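Local coordinates for Medium/long-chain acyl-CoA thioesterase YigI (PDB 3E8P), which probably hydrolyses medium- and long-chain fatty acyl-CoA thioesters to free fatty acids and coenzyme A, at residues T73-D78 and M113-Y117. Residues are numbered along the deposited sequence; the frame is centred on the assembly and turned at random.
Sequences TATVLD and MRVDY
The side chain of M113, a selenomethionine, reaches toward the helix and lies against the turn from A74 to D78, its SE 3.7 Å from CB of D78. Its chain runs straight out, with CG anti to the backbone N (chi1 172°), and bends only at the last torsion (chi3 61°), which lays CE against the helix, 3.8 Å from O of A74. That carbonyl accepts the helical bond from N of D78, and the methyl packs beside it. Next along the strand, V115 points at the helix too: its CG1 meets CD1 of L77 at 3.7 Å, the two side chains crossing at a slant, while CG2 comes within 4.3 Å of CB of A74. V115 CG1 also rests on one face of the Y117 ring, out toward its rim. The tyrosine then extends toward the N-terminal end of helix 70-90, OH 3.9 Å from CB of A74.

This is the hotdog arrangement: helix 70-90 lies across the concave side of the antiparallel sheet, here over 109-117, the outermost strand of this chain's sheet, which pairs antiparallel with a strand of a second subunit. R114 and D116 face away from the helix; NE and NH2 of R114 grip the D116 carboxylate side-on, and NH1 forms a salt bridge to D112 of a third subunit. No hydrogen bond runs directly between 73-78 and 113-117. Apolar packing joins them, flanked by polar ties between the same helix and strand, D78 OD2 to T110 (and to Y161) and Y117 OH to the G70 carbonyl, with the R114-D116 salt bridge on the strand's other face.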
loop_
_atom_site.group_PDB
_atom_site.type_symbol
_atom_site.label_atom_id
_atom_site.label_comp_id
_atom_site.label_asym_id
_atom_site.label_seq_id
_atom_site.Cartn_x
_atom_site.Cartn_y
_atom_site.Cartn_z
ATOM N N THR A 73 1.276 -16.780 1.674
ATOM C CA THR A 73 2.193 -15.795 2.233
ATOM C C THR A 73 1.395 -14.611 2.793
ATOM O O THR A 73 1.655 -14.151 3.902
ATOM C CB THR A 73 3.179 -15.313 1.163
ATOM O OG1 THR A 73 3.985 -16.419 0.733
ATOM C CG2 THR A 73 4.070 -14.232 1.712
ATOM N N ALA A 74 0.412 -14.144 2.030
ATOM C CA ALA A 74 -0.428 -13.031 2.463
ATOM C C ALA A 74 -1.253 -13.413 3.690
ATOM O O ALA A 74 -1.446 -12.598 4.585
ATOM C CB ALA A 74 -1.345 -12.600 1.332
ATOM N N THR A 75 -1.730 -14.657 3.736
ATOM C CA THR A 75 -2.530 -15.131 4.872
ATOM C C THR A 75 -1.702 -15.104 6.158
ATOM O O THR A 75 -2.150 -14.589 7.189
ATOM C CB THR A 75 -3.059 -16.582 4.630
ATOM O OG1 THR A 75 -3.961 -16.576 3.520
ATOM C CG2 THR A 75 -3.808 -17.101 5.848
ATOM N N VAL A 76 -0.484 -15.638 6.088
ATOM C CA VAL A 76 0.404 -15.669 7.253
ATOM C C VAL A 76 0.787 -14.267 7.731
ATOM O O VAL A 76 0.747 -13.972 8.920
ATOM C CB VAL A 76 1.704 -16.450 6.950
ATOM C CG1 VAL A 76 2.627 -16.429 8.173
ATOM C CG2 VAL A 76 1.367 -17.872 6.560
ATOM N N LEU A 77 1.153 -13.397 6.798
ATOM C CA LEU A 77 1.546 -12.043 7.161
ATOM C C LEU A 77 0.416 -11.280 7.847
ATOM O O LEU A 77 0.664 -10.528 8.791
ATOM C CB LEU A 77 2.022 -11.277 5.923
ATOM C CG LEU A 77 3.345 -11.749 5.310
ATOM C CD1 LEU A 77 3.540 -11.115 3.937
ATOM C CD2 LEU A 77 4.485 -11.380 6.226
ATOM N N ASP A 78 -0.819 -11.475 7.383
ATOM C CA ASP A 78 -1.979 -10.785 7.970
ATOM C C ASP A 78 -2.255 -11.259 9.397
ATOM O O ASP A 78 -2.523 -10.452 10.293
ATOM C CB ASP A 78 -3.242 -11.001 7.123
ATOM C CG ASP A 78 -4.408 -10.127 7.585
ATOM O OD1 ASP A 78 -5.573 -10.479 7.314
ATOM O OD2 ASP A 78 -4.158 -9.072 8.212
HETATM N N MSE A 113 -3.683 -3.749 4.123
HETATM C CA MSE A 113 -2.415 -4.452 4.170
HETATM C C MSE A 113 -1.696 -4.391 2.842
HETATM O O MSE A 113 -2.315 -4.464 1.774
HETATM C CB MSE A 113 -2.612 -5.927 4.539
HETATM C CG MSE A 113 -1.323 -6.742 4.414
HETATM SE SE MSE A 113 -1.466 -8.634 4.868
HETATM C CE MSE A 113 -2.759 -9.140 3.517
ATOM N N ARG A 114 -0.379 -4.261 2.927
ATOM C CA ARG A 114 0.472 -4.242 1.755
ATOM C C ARG A 114 1.481 -5.364 1.906
ATOM O O ARG A 114 2.139 -5.488 2.935
ATOM C CB ARG A 114 1.234 -2.922 1.625
ATOM C CG ARG A 114 2.312 -2.976 0.541
ATOM C CD ARG A 114 3.225 -1.754 0.571
ATOM N NE ARG A 114 4.273 -1.832 -0.444
ATOM C CZ ARG A 114 4.230 -1.239 -1.639
ATOM N NH1 ARG A 114 3.182 -0.502 -1.998
ATOM N NH2 ARG A 114 5.248 -1.383 -2.483
ATOM N N VAL A 115 1.598 -6.189 0.879
ATOM C CA VAL A 115 2.556 -7.267 0.904
ATOM C C VAL A 115 3.578 -7.025 -0.192
ATOM O O VAL A 115 3.219 -6.721 -1.337
ATOM C CB VAL A 115 1.879 -8.620 0.644
ATOM C CG1 VAL A 115 2.925 -9.719 0.606
ATOM C CG2 VAL A 115 0.847 -8.899 1.718
ATOM N N ASP A 116 4.848 -7.143 0.156
ATOM C CA ASP A 116 5.923 -6.981 -0.815
ATOM C C ASP A 116 6.562 -8.365 -0.996
ATOM O O ASP A 116 7.140 -8.917 -0.054
ATOM C CB ASP A 116 6.953 -5.959 -0.304
ATOM C CG ASP A 116 6.454 -4.510 -0.418
ATOM O OD1 ASP A 116 6.327 -3.990 -1.551
ATOM O OD2 ASP A 116 6.185 -3.891 0.628
ATOM N N TYR A 117 6.412 -8.927 -2.194
ATOM C CA TYR A 117 6.964 -10.237 -2.534
ATOM C C TYR A 117 8.403 -10.050 -2.985
ATOM O O TYR A 117 8.672 -9.563 -4.075
ATOM C CB TYR A 117 6.127 -10.890 -3.645
ATOM C CG TYR A 117 4.699 -11.186 -3.214
ATOM C CD1 TYR A 117 3.676 -10.258 -3.401
ATOM C CD2 TYR A 117 4.386 -12.374 -2.565
ATOM C CE1 TYR A 117 2.376 -10.518 -2.945
ATOM C CE2 TYR A 117 3.106 -12.636 -2.108
ATOM C CZ TYR A 117 2.106 -11.711 -2.297
ATOM O OH TYR A 117 0.848 -11.984 -1.816
#